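Local coordinates for SusD family protein (Bacteroides uniformis, PDB 7KV1) that probably binds beta-glucans at the cell surface of a human gut bacterium, as a SusD-family glycan-binding protein of the tetratricopeptide-repeat class, at residues T114-G119 and N157-Y162; A70-G75 and N401-Y406; V454-R459 and A483-T488; D471-E476 and N501-K506. All coordinates share one frame; numbering follows the deposited sequence.

Contact 1: residues T114-G119 and N157-Y162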
# COMPACT_ATOMS: atom_id res chain seq x y z
N THR A 114 8.57 11.79 -7.95
CA THR A 114 8.68 13.17 -7.41
C THR A 114 8.22 13.19 -5.95
O THR A 114 8.96 13.73 -5.11
CB THR A 114 7.91 14.16 -8.29
OG1 THR A 114 8.42 13.94 -9.60
CG2 THR A 114 8.14 15.59 -7.84
N VAL A 115 7.05 12.62 -5.63
CA VAL A 115 6.55 12.53 -4.23
C VAL A 115 7.63 11.91 -3.35
O VAL A 115 7.99 12.49 -2.30
CB VAL A 115 5.26 11.71 -4.17
CG1 VAL A 115 4.90 11.38 -2.74
CG2 VAL A 115 4.11 12.39 -4.89
N ASP A 116 8.13 10.73 -3.72
CA ASP A 116 9.06 9.96 -2.85
C ASP A 116 10.36 10.76 -2.64
O ASP A 116 10.81 10.86 -1.49
CB ASP A 116 9.32 8.56 -3.40
CG ASP A 116 8.09 7.66 -3.36
OD1 ASP A 116 7.19 7.88 -2.50
OD2 ASP A 116 8.05 6.75 -4.22
N TYR A 117 10.97 11.30 -3.71
CA TYR A 117 12.22 12.08 -3.56
C TYR A 117 11.96 13.39 -2.80
O TYR A 117 12.90 13.89 -2.15
CB TYR A 117 12.97 12.24 -4.90
CG TYR A 117 13.70 10.99 -5.28
CD1 TYR A 117 14.80 10.55 -4.54
CD2 TYR A 117 13.28 10.21 -6.34
CE1 TYR A 117 15.48 9.38 -4.89
CE2 TYR A 117 13.95 9.05 -6.70
CZ TYR A 117 15.03 8.62 -5.96
OH TYR A 117 15.67 7.46 -6.31
N SER A 118 10.78 13.99 -2.91
CA SER A 118 10.40 15.16 -2.09
C SER A 118 10.37 14.76 -0.61
O SER A 118 10.97 15.46 0.22
CB SER A 118 9.09 15.72 -2.53
OG SER A 118 9.21 16.20 -3.86
N GLY A 119 9.73 13.65 -0.28
CA GLY A 119 9.78 13.09 1.08
C GLY A 119 11.21 12.88 1.54
O GLY A 119 11.58 13.30 2.69
N ASN A 157 11.11 2.75 0.00
CA ASN A 157 10.45 1.44 -0.17
C ASN A 157 9.48 1.52 -1.37
O ASN A 157 9.37 0.56 -2.14
CB ASN A 157 9.75 1.01 1.12
CG ASN A 157 9.01 -0.29 0.96
OD1 ASN A 157 9.57 -1.27 0.44
ND2 ASN A 157 7.75 -0.28 1.38
N MET A 158 8.75 2.63 -1.47
CA MET A 158 7.83 2.90 -2.60
C MET A 158 8.62 2.95 -3.92
O MET A 158 8.27 2.23 -4.87
CB MET A 158 7.06 4.20 -2.38
CG MET A 158 5.86 4.35 -3.26
SD MET A 158 4.93 5.84 -2.79
CE MET A 158 4.39 5.40 -1.15
N LEU A 159 9.70 3.72 -3.97
CA LEU A 159 10.59 3.81 -5.16
C LEU A 159 11.06 2.41 -5.56
O LEU A 159 11.02 2.07 -6.76
CB LEU A 159 11.78 4.71 -4.86
CG LEU A 159 11.46 6.19 -4.77
CD1 LEU A 159 12.62 6.93 -4.11
CD2 LEU A 159 11.15 6.78 -6.15
N TRP A 160 11.56 1.67 -4.58
CA TRP A 160 12.13 0.32 -4.78
C TRP A 160 11.06 -0.58 -5.36
O TRP A 160 11.36 -1.30 -6.32
CB TRP A 160 12.67 -0.20 -3.45
CG TRP A 160 13.17 -1.60 -3.46
CD1 TRP A 160 14.20 -2.13 -4.19
CD2 TRP A 160 12.71 -2.66 -2.61
NE1 TRP A 160 14.36 -3.46 -3.89
CE2 TRP A 160 13.47 -3.82 -2.92
CE3 TRP A 160 11.67 -2.78 -1.68
CZ2 TRP A 160 13.23 -5.06 -2.33
CZ3 TRP A 160 11.49 -3.98 -1.03
CH2 TRP A 160 12.26 -5.11 -1.35
N HIS A 161 9.84 -0.54 -4.82
CA HIS A 161 8.74 -1.45 -5.27
C HIS A 161 8.39 -1.18 -6.74
O HIS A 161 8.15 -2.16 -7.48
CB HIS A 161 7.49 -1.32 -4.39
CG HIS A 161 7.39 -2.26 -3.24
ND1 HIS A 161 8.12 -2.12 -2.08
CD2 HIS A 161 6.64 -3.38 -3.06
CE1 HIS A 161 7.78 -3.06 -1.23
NE2 HIS A 161 6.90 -3.87 -1.82
N TYR A 162 8.30 0.09 -7.13
CA TYR A 162 7.78 0.51 -8.47
C TYR A 162 8.91 0.53 -9.49
O TYR A 162 8.75 -0.14 -10.54
CB TYR A 162 7.01 1.84 -8.38
CG TYR A 162 5.64 1.65 -7.83
CD1 TYR A 162 4.63 1.06 -8.57
CD2 TYR A 162 5.37 1.95 -6.51
CE1 TYR A 162 3.38 0.81 -8.02
CE2 TYR A 162 4.12 1.72 -5.96
CZ TYR A 162 3.13 1.14 -6.71
OH TYR A 162 1.92 0.87 -6.15
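Asp116 and Tyr117 meet Met158 and Leu159 where helices 110-129 and 138-162 run antiparallel, the kind of helix pairing from which tetratricopeptide-repeat folds are assembled. The two short axes lie 9.7 Å apart with their directions 149° from each other, and the backbones come nearest at Asp116 and Leu159. The aromatic half of the contact is a CH-pi interaction. Leu159 CD1 sits over one face of the Tyr117 ring, 3.7 Å from the ring centroid and displaced toward the phenolic end, so that its nearest ring atom is Tyr117 CZ. The tyrosine oxygen looks beyond the pair and is hydrogen-bonded to Pro167 O. The other half is less expected. The Asp116 side chain crosses that of Met158 at about a right angle and sets OD1 only 3.1 Å from Met158 SD, while Asp116 OD2 lies 3.3 Å from Met158 CB. Asp116 CB in turn packs 3.5 Å from Leu159 CG. OD1 is buried and has no polar partner in the model, an environment that would probably raise the pKa of the acid. The bend at chi3 (-65°) turns Met158 CE toward Leu71 on helix 71-76, and Asn157 and His161 carry helix 138-162 onto helix 230-244.

Contact 2: residues A70-G75 and N401-Y406. With EDO (1,2-ethanediol), chain D.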
# COMPACT_ATOMS: atom_id res chain seq x y z
N ALA A 70 -3.65 7.79 -6.31
CA ALA A 70 -3.88 7.11 -5.02
C ALA A 70 -2.96 5.89 -4.95
O ALA A 70 -2.78 5.20 -5.96
CB ALA A 70 -5.33 6.73 -4.89
N LEU A 71 -2.41 5.63 -3.77
CA LEU A 71 -1.42 4.53 -3.57
C LEU A 71 -2.12 3.18 -3.82
O LEU A 71 -1.43 2.25 -4.28
CB LEU A 71 -0.85 4.62 -2.16
CG LEU A 71 0.04 5.85 -1.91
CD1 LEU A 71 0.51 5.90 -0.47
CD2 LEU A 71 1.23 5.85 -2.85
N ASN A 72 -3.40 3.03 -3.45
CA ASN A 72 -4.09 1.72 -3.63
C ASN A 72 -4.36 1.53 -5.13
O ASN A 72 -4.22 0.38 -5.58
CB ASN A 72 -5.32 1.52 -2.73
CG ASN A 72 -6.44 2.52 -2.96
OD1 ASN A 72 -6.18 3.68 -3.31
ND2 ASN A 72 -7.69 2.10 -2.73
N ILE A 73 -4.70 2.59 -5.88
CA ILE A 73 -4.87 2.49 -7.35
C ILE A 73 -3.53 2.00 -7.93
O ILE A 73 -3.53 1.02 -8.69
CB ILE A 73 -5.36 3.80 -8.01
CG1 ILE A 73 -6.78 4.16 -7.55
CG2 ILE A 73 -5.26 3.69 -9.51
CD1 ILE A 73 -7.23 5.53 -7.97
N ASP A 74 -2.43 2.64 -7.55
CA ASP A 74 -1.09 2.32 -8.11
C ASP A 74 -0.75 0.85 -7.78
O ASP A 74 -0.21 0.14 -8.66
CB ASP A 74 -0.03 3.30 -7.59
CG ASP A 74 -0.21 4.75 -8.02
OD1 ASP A 74 -1.07 5.03 -8.91
OD2 ASP A 74 0.52 5.60 -7.50
N GLY A 75 -1.12 0.38 -6.58
CA GLY A 75 -0.85 -0.99 -6.14
C GLY A 75 -1.83 -2.01 -6.71
O GLY A 75 -1.57 -3.22 -6.57
N ASN A 401 -11.93 9.99 4.33
CA ASN A 401 -11.50 8.58 4.55
C ASN A 401 -9.98 8.52 4.74
O ASN A 401 -9.25 8.78 3.76
CB ASN A 401 -11.85 7.66 3.38
CG ASN A 401 -13.33 7.66 3.10
OD1 ASN A 401 -13.86 8.66 2.63
ND2 ASN A 401 -13.99 6.53 3.36
N ASN A 402 -9.53 8.11 5.94
CA ASN A 402 -8.12 7.70 6.16
C ASN A 402 -7.78 6.51 5.25
O ASN A 402 -8.66 5.64 4.99
CB ASN A 402 -7.86 7.29 7.60
CG ASN A 402 -7.86 8.46 8.58
OD1 ASN A 402 -8.12 9.59 8.19
ND2 ASN A 402 -7.57 8.16 9.84
N TYR A 403 -6.54 6.44 4.82
CA TYR A 403 -6.05 5.31 4.01
C TYR A 403 -5.45 4.31 4.99
O TYR A 403 -4.46 4.66 5.65
CB TYR A 403 -5.02 5.73 2.95
CG TYR A 403 -4.64 4.54 2.10
CD1 TYR A 403 -5.62 3.86 1.39
CD2 TYR A 403 -3.36 4.02 2.10
CE1 TYR A 403 -5.32 2.73 0.64
CE2 TYR A 403 -3.05 2.88 1.36
CZ TYR A 403 -4.04 2.22 0.65
OH TYR A 403 -3.77 1.10 -0.07
N ARG A 404 -6.06 3.13 5.10
CA ARG A 404 -5.61 2.06 6.04
C ARG A 404 -4.41 1.40 5.37
O ARG A 404 -4.59 0.78 4.30
CB ARG A 404 -6.72 1.05 6.35
CG ARG A 404 -7.82 1.53 7.30
CD ARG A 404 -8.64 2.72 6.84
NE ARG A 404 -9.84 2.84 7.68
CZ ARG A 404 -10.79 3.74 7.54
NH1 ARG A 404 -10.71 4.69 6.60
NH2 ARG A 404 -11.82 3.74 8.37
N TYR A 405 -3.21 1.59 5.91
CA TYR A 405 -1.96 1.16 5.23
C TYR A 405 -1.52 -0.21 5.74
O TYR A 405 -1.28 -1.09 4.90
CB TYR A 405 -0.83 2.18 5.38
CG TYR A 405 0.21 2.05 4.29
CD1 TYR A 405 1.17 1.03 4.31
CD2 TYR A 405 0.17 2.88 3.20
CE1 TYR A 405 2.08 0.89 3.28
CE2 TYR A 405 1.07 2.74 2.15
CZ TYR A 405 2.04 1.75 2.20
OH TYR A 405 2.92 1.68 1.15
N TYR A 406 -1.46 -0.37 7.06
CA TYR A 406 -1.09 -1.63 7.75
C TYR A 406 -2.18 -1.97 8.76
O TYR A 406 -2.44 -1.13 9.60
CB TYR A 406 0.26 -1.49 8.47
CG TYR A 406 1.43 -1.45 7.53
CD1 TYR A 406 1.55 -2.40 6.53
CD2 TYR A 406 2.37 -0.44 7.60
CE1 TYR A 406 2.59 -2.35 5.62
CE2 TYR A 406 3.43 -0.38 6.71
CZ TYR A 406 3.54 -1.34 5.71
OH TYR A 406 4.54 -1.28 4.78
C1 EDO D . 5.32 0.17 -1.45
O1 EDO D . 5.13 1.56 -1.24
C2 EDO D . 4.20 -0.65 -0.94
O2 EDO D . 4.06 -0.53 0.48
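A carbon presses on the phenolic oxygen of Tyr403: Asn72 CB lies 3.1 Å from Tyr403 OH, closer than any other pair of atoms joining the two protein segments. Asn72 CB is also 3.6 Å from Tyr403 CE1, and its amide plane stands 54° from the tyrosine ring, so the two side chains pass at a slant instead of stacking. With chi1 at 62°, Asn72 CG takes the crowded position between the backbone N and the carbonyl carbon, which turns the amide past the ring; its ND2 is hydrogen-bonded to Gly464 O, and its OD1 receives a weak bond from Ile73 N. Tyr403 stretches across from the strand with CG anti to its own backbone N (chi1 -176°).

In fold terms, the first turn of helix 71-76 packs on strand 403-407, which forms a two-stranded antiparallel sheet with 286-290. Tyr405 and Tyr406 both face Trp288 there, a classic beta bulge, and Tyr405 CD1 sits 3.5 Å above the centre of the Tyr406 ring. The CE2 edge of the Tyr405 ring meets Leu71, whose CD1 comes within 4.1 Å of Tyr405 CE2, the two side chains meeting at about a right angle.

At the hydroxyl end of the ring, on the CE1 side and so across from Leu71, an ethanediol molecule, probably from the crystallisation liquor, accepts a short hydrogen bond of 2.6 Å from Tyr405 OH through its O2. The same diol is hydrogen-bonded to Glu239 OE2. Phe154 and Trp288 both meet the Tyr405 ring edge-to-face.

Contact 3: residues V454-R459 and A483-T488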
# COMPACT_ATOMS: atom_id res chain seq x y z
N VAL A 454 -2.32 -19.17 2.72
CA VAL A 454 -2.04 -17.79 3.23
C VAL A 454 -2.14 -16.82 2.05
O VAL A 454 -2.83 -15.80 2.17
CB VAL A 454 -0.70 -17.69 3.95
CG1 VAL A 454 -0.48 -16.29 4.52
CG2 VAL A 454 -0.57 -18.75 5.03
N LEU A 455 -1.51 -17.11 0.91
CA LEU A 455 -1.60 -16.19 -0.26
C LEU A 455 -3.07 -16.03 -0.68
O LEU A 455 -3.49 -14.88 -1.06
CB LEU A 455 -0.72 -16.74 -1.39
CG LEU A 455 0.75 -16.90 -1.05
CD1 LEU A 455 1.48 -17.45 -2.25
CD2 LEU A 455 1.37 -15.58 -0.58
N THR A 456 -3.86 -17.09 -0.66
CA THR A 456 -5.30 -16.98 -1.03
C THR A 456 -6.00 -16.07 -0.03
O THR A 456 -6.79 -15.21 -0.46
CB THR A 456 -5.97 -18.35 -1.15
OG1 THR A 456 -5.32 -18.98 -2.25
CG2 THR A 456 -7.47 -18.26 -1.33
N GLU A 457 -5.74 -16.25 1.26
CA GLU A 457 -6.38 -15.45 2.32
C GLU A 457 -6.02 -13.96 2.19
O GLU A 457 -6.92 -13.11 2.36
CB GLU A 457 -6.04 -15.98 3.71
CG GLU A 457 -7.09 -15.62 4.73
CD GLU A 457 -8.45 -16.27 4.50
OE1 GLU A 457 -8.46 -17.46 4.10
OE2 GLU A 457 -9.48 -15.58 4.74
N ARG A 458 -4.79 -13.65 1.79
CA ARG A 458 -4.35 -12.28 1.53
C ARG A 458 -5.21 -11.69 0.40
O ARG A 458 -5.54 -10.51 0.49
CB ARG A 458 -2.85 -12.24 1.18
CG ARG A 458 -1.93 -12.56 2.34
CD ARG A 458 -0.48 -12.56 1.89
NE ARG A 458 -0.09 -11.18 1.70
CZ ARG A 458 0.40 -10.40 2.66
NH1 ARG A 458 0.61 -10.86 3.87
NH2 ARG A 458 0.69 -9.14 2.42
N ARG A 459 -5.53 -12.46 -0.63
CA ARG A 459 -6.32 -11.93 -1.76
C ARG A 459 -7.73 -11.56 -1.25
O ARG A 459 -8.25 -10.49 -1.59
CB ARG A 459 -6.43 -12.96 -2.89
CG ARG A 459 -7.19 -12.40 -4.08
CD ARG A 459 -7.50 -13.29 -5.27
NE ARG A 459 -7.95 -12.32 -6.29
CZ ARG A 459 -8.49 -12.62 -7.46
NH1 ARG A 459 -8.69 -13.89 -7.80
NH2 ARG A 459 -8.89 -11.65 -8.26
N ALA A 483 -0.84 -21.55 -9.16
CA ALA A 483 -0.85 -20.75 -10.40
C ALA A 483 -1.69 -19.48 -10.18
O ALA A 483 -1.27 -18.40 -10.64
CB ALA A 483 -1.32 -21.60 -11.56
N SER A 484 -2.80 -19.58 -9.46
CA SER A 484 -3.74 -18.45 -9.24
C SER A 484 -3.09 -17.39 -8.34
O SER A 484 -3.60 -16.27 -8.30
CB SER A 484 -5.06 -18.97 -8.69
OG SER A 484 -4.89 -19.40 -7.35
N ASN A 485 -1.95 -17.69 -7.69
CA ASN A 485 -1.32 -16.81 -6.68
C ASN A 485 0.06 -16.37 -7.17
O ASN A 485 0.78 -15.72 -6.38
CB ASN A 485 -1.33 -17.50 -5.32
CG ASN A 485 -2.69 -17.42 -4.67
OD1 ASN A 485 -3.42 -16.43 -4.83
ND2 ASN A 485 -3.05 -18.44 -3.92
N LYS A 486 0.39 -16.59 -8.45
CA LYS A 486 1.69 -16.15 -9.01
C LYS A 486 1.47 -15.21 -10.20
O LYS A 486 0.66 -15.56 -11.04
CB LYS A 486 2.55 -17.34 -9.44
CG LYS A 486 2.95 -18.26 -8.30
CD LYS A 486 3.58 -19.55 -8.80
CE LYS A 486 4.91 -19.33 -9.48
NZ LYS A 486 5.94 -20.25 -8.93
N ALA A 487 2.26 -14.14 -10.29
CA ALA A 487 2.16 -13.11 -11.34
C ALA A 487 2.16 -13.74 -12.75
O ALA A 487 1.28 -13.34 -13.56
CB ALA A 487 3.26 -12.07 -11.22
N THR A 488 3.10 -14.64 -13.07
CA THR A 488 3.27 -15.15 -14.46
C THR A 488 2.04 -15.91 -14.94
O THR A 488 1.85 -15.98 -16.17
CB THR A 488 4.52 -16.03 -14.63
OG1 THR A 488 4.52 -17.07 -13.65
CG2 THR A 488 5.78 -15.21 -14.53
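One hydrogen bond joins Asn485 to Thr456, and the rest of this contact is arranged about it. Asn485 ND2 gives a proton to Thr456 OG1 over 2.9 Å, at an N-H...acceptor angle of 158°, and the hydroxyl oxygen lies almost exactly in the amide plane. Thr456 OG1 can accept in this way while its own hydroxyl turns back along the helix to Asp452 O. The Asn485 amide is gripped at both ends: ND2 also bonds Asp452 OD1, and OD1 receives Arg468 NH1. Such a set of partners fixes which end of the amide is nitrogen and holds the group against rotation.

Asn485 follows the 3-10 turn 483-484 and precedes Lys486, the N-cap residue of helix 487-490. The contact therefore ties the short link between these two elements to the side of helix 451-461, in the helical C-terminal part of a SusD-family protein. Within the link, Lys486 N reaches Ala483 O at 3.3 Å.

Van der Waals packing comes from Leu455, one residue before Thr456. Its CB lies 3.8 Å from Asn485 ND2 and 4.0 Å from Asn485 CB, and its CD1 arm extends past the asparagine to 4.2 Å from the same CB. Leu455 CB thus lies alongside the amide on one side as it reaches the threonine. Asn485 chi1 of -78° places CG beside its backbone N and directs the amide at the helix.

Charge pairing lies on another side of helix 451-461, where Arg458 forms salt bridges with Asp471 and Glu410.

Contact 4: residues D471-E476 and N501-K506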
# COMPACT_ATOMS: atom_id res chain seq x y z
N ASP A 471 1.98 -9.05 -3.96
CA ASP A 471 1.91 -10.49 -3.53
C ASP A 471 2.10 -11.41 -4.74
O ASP A 471 2.80 -12.45 -4.60
CB ASP A 471 0.64 -10.83 -2.77
CG ASP A 471 0.63 -10.23 -1.37
OD1 ASP A 471 1.75 -9.90 -0.87
OD2 ASP A 471 -0.49 -10.06 -0.80
N LEU A 472 1.50 -11.11 -5.89
CA LEU A 472 1.62 -11.98 -7.08
C LEU A 472 3.08 -11.96 -7.56
O LEU A 472 3.61 -13.02 -7.87
CB LEU A 472 0.67 -11.52 -8.19
CG LEU A 472 -0.80 -11.85 -8.00
CD1 LEU A 472 -1.66 -11.08 -8.99
CD2 LEU A 472 -1.03 -13.34 -8.12
N VAL A 473 3.75 -10.82 -7.53
CA VAL A 473 5.15 -10.69 -8.04
C VAL A 473 6.12 -11.45 -7.15
O VAL A 473 6.98 -12.19 -7.68
CB VAL A 473 5.57 -9.22 -8.17
CG1 VAL A 473 7.06 -9.11 -8.49
CG2 VAL A 473 4.71 -8.50 -9.20
N ARG A 474 6.00 -11.28 -5.83
CA ARG A 474 6.95 -11.90 -4.88
C ARG A 474 6.76 -13.42 -4.89
O ARG A 474 7.75 -14.15 -4.57
CB ARG A 474 6.81 -11.26 -3.50
CG ARG A 474 5.59 -11.70 -2.70
CD ARG A 474 5.47 -10.84 -1.45
NE ARG A 474 4.29 -11.18 -0.70
CZ ARG A 474 4.17 -12.27 0.09
NH1 ARG A 474 5.17 -13.12 0.21
NH2 ARG A 474 3.05 -12.48 0.76
N ALA A 475 5.54 -13.87 -5.20
CA ALA A 475 5.15 -15.30 -5.22
C ALA A 475 5.89 -16.04 -6.32
O ALA A 475 5.99 -17.26 -6.22
CB ALA A 475 3.65 -15.50 -5.35
N GLU A 476 6.50 -15.34 -7.27
CA GLU A 476 7.43 -15.96 -8.24
C GLU A 476 8.58 -16.67 -7.49
O GLU A 476 9.15 -17.61 -8.06
CB GLU A 476 7.91 -14.94 -9.27
CG GLU A 476 6.80 -14.48 -10.19
CD GLU A 476 6.24 -15.58 -11.08
OE1 GLU A 476 7.04 -16.39 -11.57
OE2 GLU A 476 5.01 -15.66 -11.23
N ASN A 501 -1.56 -8.71 -22.73
CA ASN A 501 -0.19 -9.18 -22.46
C ASN A 501 -0.22 -10.02 -21.17
O ASN A 501 -1.14 -9.82 -20.32
CB ASN A 501 0.80 -8.01 -22.45
CG ASN A 501 0.86 -7.29 -23.79
OD1 ASN A 501 1.06 -7.91 -24.82
ND2 ASN A 501 0.66 -5.98 -23.78
N SER A 502 0.69 -10.98 -21.04
CA SER A 502 0.95 -11.71 -19.78
C SER A 502 2.13 -11.05 -19.04
O SER A 502 3.09 -10.59 -19.68
CB SER A 502 1.19 -13.15 -20.04
OG SER A 502 0.07 -13.69 -20.71
N TRP A 503 2.04 -10.95 -17.73
CA TRP A 503 3.17 -10.42 -16.92
C TRP A 503 4.39 -11.34 -17.05
O TRP A 503 4.23 -12.56 -16.91
CB TRP A 503 2.76 -10.31 -15.46
CG TRP A 503 3.75 -9.58 -14.60
CD1 TRP A 503 3.72 -8.27 -14.26
CD2 TRP A 503 4.91 -10.14 -13.96
NE1 TRP A 503 4.76 -7.97 -13.42
CE2 TRP A 503 5.50 -9.10 -13.21
CE3 TRP A 503 5.49 -11.41 -13.92
CZ2 TRP A 503 6.66 -9.29 -12.44
CZ3 TRP A 503 6.62 -11.60 -13.15
CH2 TRP A 503 7.22 -10.55 -12.44
N THR A 504 5.57 -10.74 -17.22
CA THR A 504 6.89 -11.42 -17.19
C THR A 504 7.85 -10.55 -16.36
O THR A 504 7.52 -9.41 -16.05
CB THR A 504 7.45 -11.71 -18.58
OG1 THR A 504 7.63 -10.47 -19.24
CG2 THR A 504 6.55 -12.60 -19.40
N ALA A 505 8.97 -11.14 -15.96
CA ALA A 505 9.92 -10.57 -14.98
C ALA A 505 10.38 -9.18 -15.41
O ALA A 505 10.65 -8.34 -14.55
CB ALA A 505 11.09 -11.54 -14.84
N LYS A 506 10.50 -8.92 -16.71
CA LYS A 506 10.98 -7.59 -17.16
C LYS A 506 9.94 -6.49 -16.84
O LYS A 506 10.30 -5.34 -16.91
CB LYS A 506 11.30 -7.61 -18.65
CG LYS A 506 10.14 -7.82 -19.59
CD LYS A 506 10.65 -7.80 -21.03
CE LYS A 506 9.57 -8.11 -22.03
NZ LYS A 506 10.09 -7.83 -23.39
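The indole of Trp503 meets Val473 and Glu476 along its six-membered ring, both coming in obliquely, while Tyr101 meets the same indole edge-to-face. Val473 CG2 is 3.9 Å from Trp503 CZ2 and Val473 CG1 is 4.0 Å from it, so both methyls converge on that one ring atom from the same side. Farther round, Glu476 CG lies 4.1 Å from Trp503 CZ3. Here the two side chains slide past each other in opposite directions, with carboxylate and ring planes 35° apart. Trp503 swings its ring toward the helix with CG anti to the backbone N (chi1 -171°).

A second flat group lies behind this surface. The Arg474 guanidinium receives Asp471 OD1 at its edge, in plane, in a salt bridge of 2.8 Å from NE, and the oxygen is met on its anti side, 30° out of the carboxylate plane.

Polar ends are served by other partners: Trp503 NE1 is hydrogen-bonded to Tyr469 OH, and Glu476 OE2 to Thr488 OG1. Between the segment 471-476 and the loop carrying Trp503 the attraction is therefore probably dispersion and burial of apolar surface, with Glu476 lending its CG and not its charge.

Overall arrangement
The four contacts illustrate how a largely helical, single-chain fold is closed at several sequence scales. Contact 2 joins segments 326 positions apart and holds the N-terminal part of the chain to the SusD-family part, consistent with one compact globular body. Contact 1, between its two segments in the chain, is a local helix pair 15 Å away, centre to centre, and touches it through Met158 with Leu71. Contacts 3 and 4 follow, 11 Å apart; their segments alternate, so helices 451-461, 468-474 and 487-490 are interlocked in the C-terminal part. Their segments do not touch those of contacts 1 and 2, with centres 20 to 26 Å apart, although Phe470 of helix 468-474 packs on His161 and Tyr162.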